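Local coordinates for flagellar brake protein YcgR (Klebsiella pneumoniae, PDB 5KEC) that probably activates transcription of type 3 fimbriae genes in response to the nucleotide second messenger c-di-GMP, which it binds, at residues Leu172-Ile178 with Arg219-Ile223; Asp122-Arg126 with Leu136-Lys140. Numbering follows the deposited sequence.

In the fold
Local and longer-range closures can follow one another and still share a surface. After a first antiparallel sheet, built from strands between 9-10 and 104-107, the chain enters a second, where interaction 2 closes a short hairpin by pairing strands 124-128 and 134-142. Interaction 1 opens only later: 172-178 turns from strand 164-171 into strand 177-193, and forty residues on, most of them strand and the last five the start of helix 214-234, residues 219-223 pack on that turn. The two are thus in series, neither nested nor crossed. Their centres lie 12 Å apart and they meet where the Phe123 ring touches Leu172, Ala173 and Tyr175, and through a long, weak ion pair between Arg126 and Glu177.

Interaction 1. Residues Leu172-Ile178 with Arg219-Ile223; sequences LAEYGEI and RIEKI
Ile223 forms the apolar centre, with its side chain (chi1 m, chi2 t) pointing from the helix into the turn. Its CG1 lies over one face of the Tyr175 ring, a CH-pi contact 3.7 Å from the centroid and 22° off the normal; its CD1 is 3.4 Å from Leu172 CD1. Tyr175 and Ile223 also have the nearest CA atoms, 7.5 Å apart. Beside them, Ile220 (m, m) turns its end inward, so that its CD1 sits 4.1 Å from Leu172 CD1 and 3.8 Å from Ile178 CD1. The 172-178 backbone is a tight strand-to-strand turn: Ala173 has phi/psi of 47°/-120°, Glu174-Tyr175 are 3-10, Tyr175 N bonds Leu172 O (2.9 Å) and Leu172 N bonds Gly176 O (2.9 Å). A terminal helix packed against a beta hairpin in this way is consistent with a PilZ domain, a small beta barrel with a C-terminal helix. At the polar edge Arg219 reaches across the turn: NH2 donates to Tyr175 O (2.8 Å), and both NH2 (3.1 Å) and NH1 (3.0 Å) bond Glu177 O weakly. Ile178 CG1 lies over one face of the guanidinium, 3.5 Å from NH1. Gly176 has phi/psi of 91°/-152°, and a CB there would collide with Arg219 NH2. A water links Arg219 NE and Tyr175 O, 2.9 Å from each, and Tyr175 OH bonds Asp226 farther along the helix.

Interaction 2. Residues Asp122-Arg126 with Leu136-Lys140; sequences DFYCR and LFDIK
In this twisted hairpin, side chains of one strand fill hollows in the other. Extended segments 124-126 and 136-140 run antiparallel, their axes 4.6 Å apart at closest approach and inclined at 150°. Cys125 and Phe137 form the hydrogen-bonded pair, N to O 2.8 Å in each direction; Tyr124-Asp138 and Arg126-Leu136 flank it as non-hydrogen-bonded pairs, with CA atoms 4.6 and 4.5 Å apart. A further bond, Ile139 N to Phe123 O (3.0 Å), continues the ladder. On the face bearing Tyr124 and Arg126, Leu136 (t, p) pushes its CD1 into the hollow between their CB atoms, 3.9 Å from that of Tyr124 and 4.2 Å from that of Arg126. Tyr124 (chi1 m) brings CE1 within 3.0 Å of Asp138 OD1. On the opposite face Cys125 CB meets Phe137 CB at 4.3 Å. Ile139 (m, t) fills the notch between Phe123 and Cys125: its CB is 3.8 Å from Phe123 CB, its CG1 4.2 Å from Cys125 CB, and its CD1 3.2 Å from Tyr124 O. Strand 134-142 runs on into Asp141, which contacts c-di-GMP in the ligand-bound protein but has no ligand here. Strand 164-171 pairs with 124-128 on its far edge, strand 146-151 pairs with 134-142, and Leu149 packs on Phe137 and Ile139.

Interaction 1. Residues Leu172-Ile178 with Arg219-Ile223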
ATOM      1  N   LEU B 172     -14.179  -2.695  15.890  1.00 27.79           N
ATOM      2  CA  LEU B 172     -14.541  -3.637  14.833  1.00 27.58           C
ATOM      3  C   LEU B 172     -15.612  -4.638  15.261  1.00 25.80           C
ATOM      4  O   LEU B 172     -15.550  -5.817  14.916  1.00 21.67           O
ATOM      5  CB  LEU B 172     -13.295  -4.357  14.312  1.00 24.37           C
ATOM      6  CG  LEU B 172     -12.170  -3.418  13.851  1.00 26.12           C
ATOM      7  CD1 LEU B 172     -10.838  -4.154  13.693  1.00 23.35           C
ATOM      8  CD2 LEU B 172     -12.561  -2.706  12.555  1.00 25.48           C
ATOM      9  N   ALA B 173     -16.600  -4.154  16.002  1.00 28.15           N
ATOM     10  CA  ALA B 173     -17.743  -4.976  16.390  1.00 25.34           C
ATOM     11  C   ALA B 173     -17.299  -6.334  16.924  1.00 35.85           C
ATOM     12  O   ALA B 173     -16.554  -6.415  17.912  1.00 27.02           O
ATOM     13  CB  ALA B 173     -18.700  -5.150  15.206  1.00 24.23           C
ATOM     14  N   GLU B 174     -17.745  -7.399  16.263  1.00 32.22           N
ATOM     15  CA  GLU B 174     -17.511  -8.759  16.750  1.00 39.12           C
ATOM     16  C   GLU B 174     -16.029  -9.104  16.882  1.00 35.91           C
ATOM     17  O   GLU B 174     -15.670 -10.047  17.584  1.00 32.18           O
ATOM     18  CB  GLU B 174     -18.187  -9.792  15.838  1.00 48.97           C
ATOM     19  CG  GLU B 174     -19.424  -9.293  15.111  1.00 58.28           C
ATOM     20  CD  GLU B 174     -19.174  -9.065  13.631  1.00 67.90           C
ATOM     21  OE1 GLU B 174     -19.264 -10.040  12.849  1.00 67.50           O
ATOM     22  OE2 GLU B 174     -18.889  -7.911  13.247  1.00 75.49           O
ATOM     23  N   TYR B 175     -15.170  -8.352  16.198  1.00 31.02           N
ATOM     24  CA  TYR B 175     -13.745  -8.673  16.171  1.00 29.00           C
ATOM     25  C   TYR B 175     -12.964  -7.988  17.276  1.00 24.86           C
ATOM     26  O   TYR B 175     -11.761  -8.203  17.410  1.00 35.38           O
ATOM     27  CB  TYR B 175     -13.140  -8.338  14.810  1.00 24.37           C
ATOM     28  CG  TYR B 175     -13.786  -9.096  13.673  1.00 28.14           C
ATOM     29  CD1 TYR B 175     -13.295 -10.332  13.276  1.00 34.72           C
ATOM     30  CD2 TYR B 175     -14.892  -8.578  12.999  1.00 25.89           C
ATOM     31  CE1 TYR B 175     -13.882 -11.034  12.236  1.00 40.37           C
ATOM     32  CE2 TYR B 175     -15.490  -9.276  11.958  1.00 27.36           C
ATOM     33  CZ  TYR B 175     -14.976 -10.502  11.582  1.00 38.70           C
ATOM     34  OH  TYR B 175     -15.553 -11.203  10.549  1.00 41.41           O
ATOM     35  N   GLY B 176     -13.649  -7.170  18.070  1.00 24.22           N
ATOM     36  CA  GLY B 176     -13.010  -6.479  19.176  1.00 22.26           C
ATOM     37  C   GLY B 176     -12.464  -5.118  18.782  1.00 29.57           C
ATOM     38  O   GLY B 176     -12.973  -4.458  17.871  1.00 24.16           O
ATOM     39  N   GLU B 177     -11.418  -4.696  19.477  1.00 16.88           N
ATOM     40  CA  GLU B 177     -10.823  -3.394  19.233  1.00 19.79           C
ATOM     41  C   GLU B 177      -9.343  -3.526  18.948  1.00 22.35           C
ATOM     42  O   GLU B 177      -8.680  -4.451  19.421  1.00 21.62           O
ATOM     43  CB  GLU B 177     -11.080  -2.451  20.415  1.00 24.83           C
ATOM     44  CG  GLU B 177     -12.552  -2.162  20.621  1.00 31.92           C
ATOM     45  CD  GLU B 177     -12.814  -1.067  21.628  1.00 50.54           C
ATOM     46  OE1 GLU B 177     -12.055  -0.961  22.613  1.00 62.38           O
ATOM     47  OE2 GLU B 177     -13.789  -0.312  21.433  1.00 56.30           O
ATOM     48  N   ILE B 178      -8.831  -2.597  18.154  1.00 22.88           N
ATOM     49  CA  ILE B 178      -7.421  -2.572  17.817  1.00 22.87           C
ATOM     50  C   ILE B 178      -6.911  -1.141  17.867  1.00 31.01           C
ATOM     51  O   ILE B 178      -7.351  -0.289  17.094  1.00 33.41           O
ATOM     52  CB  ILE B 178      -7.165  -3.134  16.408  1.00 19.26           C
ATOM     53  CG1 ILE B 178      -7.702  -4.559  16.289  1.00 24.49           C
ATOM     54  CG2 ILE B 178      -5.666  -3.096  16.082  1.00 26.17           C
ATOM     55  CD1 ILE B 178      -7.478  -5.183  14.928  1.00 28.75           C
ATOM     56  N   ARG B 219      -4.982  -9.912  12.863  1.00 30.64           N
ATOM     57  CA  ARG B 219      -6.392  -9.719  13.164  1.00 30.60           C
ATOM     58  C   ARG B 219      -7.080  -9.002  12.009  1.00 35.06           C
ATOM     59  O   ARG B 219      -8.184  -9.374  11.607  1.00 30.16           O
ATOM     60  CB  ARG B 219      -6.576  -8.959  14.475  1.00 28.77           C
ATOM     61  CG  ARG B 219      -6.255  -9.794  15.707  1.00 30.82           C
ATOM     62  CD  ARG B 219      -6.316  -8.950  16.967  1.00 32.15           C
ATOM     63  NE  ARG B 219      -7.685  -8.584  17.316  1.00 31.80           N
ATOM     64  CZ  ARG B 219      -8.005  -7.638  18.193  1.00 31.15           C
ATOM     65  NH1 ARG B 219      -7.051  -6.945  18.803  1.00 23.97           N
ATOM     66  NH2 ARG B 219      -9.282  -7.374  18.445  1.00 30.19           N
ATOM     67  N   ILE B 220      -6.424  -7.978  11.468  1.00 37.09           N
ATOM     68  CA  ILE B 220      -6.977  -7.258  10.324  1.00 32.61           C
ATOM     69  C   ILE B 220      -7.135  -8.182   9.117  1.00 36.50           C
ATOM     70  O   ILE B 220      -8.135  -8.124   8.400  1.00 33.61           O
ATOM     71  CB  ILE B 220      -6.097  -6.050   9.928  1.00 32.12           C
ATOM     72  CG1 ILE B 220      -6.156  -4.966  11.004  1.00 25.48           C
ATOM     73  CG2 ILE B 220      -6.547  -5.476   8.601  1.00 29.57           C
ATOM     74  CD1 ILE B 220      -7.527  -4.390  11.203  1.00 39.89           C
ATOM     75  N   GLU B 221      -6.140  -9.038   8.901  1.00 33.84           N
ATOM     76  CA  GLU B 221      -6.135  -9.936   7.750  1.00 40.89           C
ATOM     77  C   GLU B 221      -7.237 -10.986   7.845  1.00 35.84           C
ATOM     78  O   GLU B 221      -7.808 -11.391   6.835  1.00 35.68           O
ATOM     79  CB  GLU B 221      -4.753 -10.577   7.581  1.00 40.96           C
ATOM     80  CG  GLU B 221      -3.715  -9.597   7.027  1.00 54.92           C
ATOM     81  CD  GLU B 221      -2.279 -10.093   7.143  1.00 70.30           C
ATOM     82  OE1 GLU B 221      -1.969 -10.839   8.098  1.00 66.71           O
ATOM     83  OE2 GLU B 221      -1.455  -9.724   6.277  1.00 76.69           O
ATOM     84  N   LYS B 222      -7.552 -11.410   9.064  1.00 34.93           N
ATOM     85  CA  LYS B 222      -8.635 -12.365   9.267  1.00 36.01           C
ATOM     86  C   LYS B 222      -9.990 -11.734   8.988  1.00 39.98           C
ATOM     87  O   LYS B 222     -10.866 -12.360   8.391  1.00 40.10           O
ATOM     88  CB  LYS B 222      -8.598 -12.935  10.680  1.00 42.99           C
ATOM     89  CG  LYS B 222      -7.427 -13.868  10.914  1.00 53.25           C
ATOM     90  CD  LYS B 222      -7.512 -14.548  12.273  1.00 65.43           C
ATOM     91  CE  LYS B 222      -7.471 -13.543  13.413  1.00 74.26           C
ATOM     92  NZ  LYS B 222      -7.464 -14.216  14.743  1.00 83.37           N
ATOM     93  N   ILE B 223     -10.163 -10.489   9.418  1.00 27.28           N
ATOM     94  CA  ILE B 223     -11.375  -9.750   9.105  1.00 30.61           C
ATOM     95  C   ILE B 223     -11.526  -9.603   7.592  1.00 31.02           C
ATOM     96  O   ILE B 223     -12.622  -9.749   7.048  1.00 34.35           O
ATOM     97  CB  ILE B 223     -11.351  -8.348   9.736  1.00 39.31           C
ATOM     98  CG1 ILE B 223     -11.274  -8.441  11.261  1.00 36.34           C
ATOM     99  CG2 ILE B 223     -12.572  -7.541   9.296  1.00 36.55           C
ATOM    100  CD1 ILE B 223     -11.099  -7.102  11.933  1.00 34.15           C
TER
HETATM  101  O   HOH W   1      -9.937 -10.036  16.198  1.00 36.85           O

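Interaction 2. Residues Asp122-Arg126 with Leu136-Lys140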
ATOM      1  N   ASP B 122     -20.531  -2.679  11.180  1.00 39.98           N
ATOM      2  CA  ASP B 122     -20.571  -1.472  12.002  1.00 42.79           C
ATOM      3  C   ASP B 122     -19.182  -1.163  12.560  1.00 33.92           C
ATOM      4  O   ASP B 122     -18.950  -1.301  13.754  1.00 30.13           O
ATOM      5  CB  ASP B 122     -21.535  -1.683  13.172  1.00 50.79           C
ATOM      6  CG  ASP B 122     -22.712  -0.727  13.150  1.00 45.33           C
ATOM      7  OD1 ASP B 122     -22.904  -0.023  12.135  1.00 44.90           O
ATOM      8  OD2 ASP B 122     -23.456  -0.690  14.153  1.00 36.61           O
ATOM      9  N   PHE B 123     -18.261  -0.756  11.696  1.00 25.06           N
ATOM     10  CA  PHE B 123     -16.893  -0.489  12.120  1.00 24.57           C
ATOM     11  C   PHE B 123     -16.686   1.009  12.255  1.00 26.55           C
ATOM     12  O   PHE B 123     -17.129   1.776  11.405  1.00 21.35           O
ATOM     13  CB  PHE B 123     -15.893  -1.056  11.108  1.00 29.91           C
ATOM     14  CG  PHE B 123     -15.910  -2.562  10.993  1.00 24.10           C
ATOM     15  CD1 PHE B 123     -16.522  -3.347  11.957  1.00 21.76           C
ATOM     16  CD2 PHE B 123     -15.301  -3.187   9.915  1.00 23.43           C
ATOM     17  CE1 PHE B 123     -16.520  -4.732  11.853  1.00 23.36           C
ATOM     18  CE2 PHE B 123     -15.299  -4.570   9.798  1.00 33.03           C
ATOM     19  CZ  PHE B 123     -15.907  -5.346  10.770  1.00 28.56           C
ATOM     20  N   TYR B 124     -16.009   1.424  13.322  1.00 19.48           N
ATOM     21  CA  TYR B 124     -15.754   2.842  13.558  1.00 18.59           C
ATOM     22  C   TYR B 124     -14.306   3.033  13.993  1.00 23.94           C
ATOM     23  O   TYR B 124     -13.623   2.067  14.347  1.00 25.26           O
ATOM     24  CB  TYR B 124     -16.699   3.397  14.636  1.00 27.81           C
ATOM     25  CG  TYR B 124     -18.166   3.389  14.259  1.00 39.70           C
ATOM     26  CD1 TYR B 124     -18.752   4.488  13.645  1.00 43.01           C
ATOM     27  CD2 TYR B 124     -18.969   2.279  14.523  1.00 48.26           C
ATOM     28  CE1 TYR B 124     -20.096   4.484  13.297  1.00 50.28           C
ATOM     29  CE2 TYR B 124     -20.312   2.265  14.178  1.00 45.22           C
ATOM     30  CZ  TYR B 124     -20.871   3.370  13.564  1.00 56.30           C
ATOM     31  OH  TYR B 124     -22.206   3.367  13.221  1.00 62.35           O
ATOM     32  N   CYS B 125     -13.835   4.274  13.945  1.00 16.99           N
ATOM     33  CA  CYS B 125     -12.522   4.615  14.482  1.00 19.80           C
ATOM     34  C   CYS B 125     -12.663   5.806  15.418  1.00 24.85           C
ATOM     35  O   CYS B 125     -13.168   6.863  15.022  1.00 24.96           O
ATOM     36  CB  CYS B 125     -11.546   4.956  13.362  1.00 21.98           C
ATOM     37  SG  CYS B 125      -9.946   5.552  13.950  1.00 26.58           S
ATOM     38  N   ARG B 126     -12.222   5.638  16.660  1.00 20.39           N
ATOM     39  CA  ARG B 126     -12.354   6.704  17.639  1.00 27.53           C
ATOM     40  C   ARG B 126     -10.988   7.026  18.211  1.00 23.24           C
ATOM     41  O   ARG B 126     -10.050   6.248  18.062  1.00 24.15           O
ATOM     42  CB  ARG B 126     -13.306   6.296  18.769  1.00 30.63           C
ATOM     43  CG  ARG B 126     -12.635   5.480  19.861  1.00 32.18           C
ATOM     44  CD  ARG B 126     -13.644   4.985  20.884  1.00 49.84           C
ATOM     45  NE  ARG B 126     -13.208   3.738  21.508  1.00 56.68           N
ATOM     46  CZ  ARG B 126     -12.641   3.657  22.705  1.00 59.79           C
ATOM     47  NH1 ARG B 126     -12.444   4.756  23.422  1.00 65.41           N
ATOM     48  NH2 ARG B 126     -12.273   2.477  23.190  1.00 54.85           N
ATOM     49  N   LEU B 136     -14.484  10.813  15.805  1.00 23.08           N
ATOM     50  CA  LEU B 136     -15.120   9.547  15.490  1.00 22.55           C
ATOM     51  C   LEU B 136     -15.233   9.453  13.981  1.00 22.27           C
ATOM     52  O   LEU B 136     -15.609  10.426  13.329  1.00 20.58           O
ATOM     53  CB  LEU B 136     -16.509   9.476  16.127  1.00 20.90           C
ATOM     54  CG  LEU B 136     -17.311   8.227  15.772  1.00 28.00           C
ATOM     55  CD1 LEU B 136     -16.549   6.985  16.177  1.00 27.70           C
ATOM     56  CD2 LEU B 136     -18.680   8.269  16.438  1.00 37.05           C
ATOM     57  N   PHE B 137     -14.891   8.296  13.424  1.00 20.05           N
ATOM     58  CA  PHE B 137     -15.021   8.086  11.988  1.00 20.75           C
ATOM     59  C   PHE B 137     -15.738   6.778  11.692  1.00 24.06           C
ATOM     60  O   PHE B 137     -15.562   5.795  12.409  1.00 22.29           O
ATOM     61  CB  PHE B 137     -13.645   8.039  11.322  1.00 24.93           C
ATOM     62  CG  PHE B 137     -12.871   9.332  11.396  1.00 26.33           C
ATOM     63  CD1 PHE B 137     -13.155  10.375  10.534  1.00 27.13           C
ATOM     64  CD2 PHE B 137     -11.825   9.479  12.295  1.00 23.23           C
ATOM     65  CE1 PHE B 137     -12.433  11.555  10.590  1.00 34.95           C
ATOM     66  CE2 PHE B 137     -11.097  10.651  12.351  1.00 23.60           C
ATOM     67  CZ  PHE B 137     -11.404  11.692  11.500  1.00 29.70           C
ATOM     68  N   ASP B 138     -16.550   6.768  10.635  1.00 23.04           N
ATOM     69  CA  ASP B 138     -17.028   5.518  10.069  1.00 18.86           C
ATOM     70  C   ASP B 138     -15.894   4.900   9.272  1.00 17.22           C
ATOM     71  O   ASP B 138     -15.258   5.576   8.459  1.00 21.72           O
ATOM     72  CB  ASP B 138     -18.219   5.756   9.138  1.00 30.69           C
ATOM     73  CG  ASP B 138     -19.521   5.947   9.888  1.00 50.97           C
ATOM     74  OD1 ASP B 138     -19.485   6.402  11.054  1.00 69.56           O
ATOM     75  OD2 ASP B 138     -20.584   5.643   9.308  1.00 53.40           O
ATOM     76  N   ILE B 139     -15.631   3.621   9.498  1.00 18.74           N
ATOM     77  CA  ILE B 139     -14.674   2.901   8.664  1.00 20.53           C
ATOM     78  C   ILE B 139     -15.429   2.369   7.448  1.00 28.55           C
ATOM     79  O   ILE B 139     -16.164   1.385   7.547  1.00 27.91           O
ATOM     80  CB  ILE B 139     -14.013   1.750   9.435  1.00 18.80           C
ATOM     81  CG1 ILE B 139     -13.235   2.305  10.624  1.00 15.88           C
ATOM     82  CG2 ILE B 139     -13.089   0.935   8.516  1.00 20.01           C
ATOM     83  CD1 ILE B 139     -12.505   1.248  11.418  1.00 20.87           C
ATOM     84  N   LYS B 140     -15.267   3.035   6.306  1.00 18.05           N
ATOM     85  CA  LYS B 140     -16.094   2.734   5.138  1.00 25.90           C
ATOM     86  C   LYS B 140     -15.557   1.548   4.354  1.00 31.19           C
ATOM     87  O   LYS B 140     -16.318   0.687   3.909  1.00 44.35           O
ATOM     88  CB  LYS B 140     -16.218   3.959   4.225  1.00 29.08           C
ATOM     89  CG  LYS B 140     -16.907   5.143   4.868  1.00 26.87           C
ATOM     90  CD  LYS B 140     -18.270   4.760   5.420  1.00 33.06           C
ATOM     91  CE  LYS B 140     -19.264   4.443   4.309  1.00 34.51           C
ATOM     92  NZ  LYS B 140     -20.613   4.117   4.860  1.00 40.13           N
TER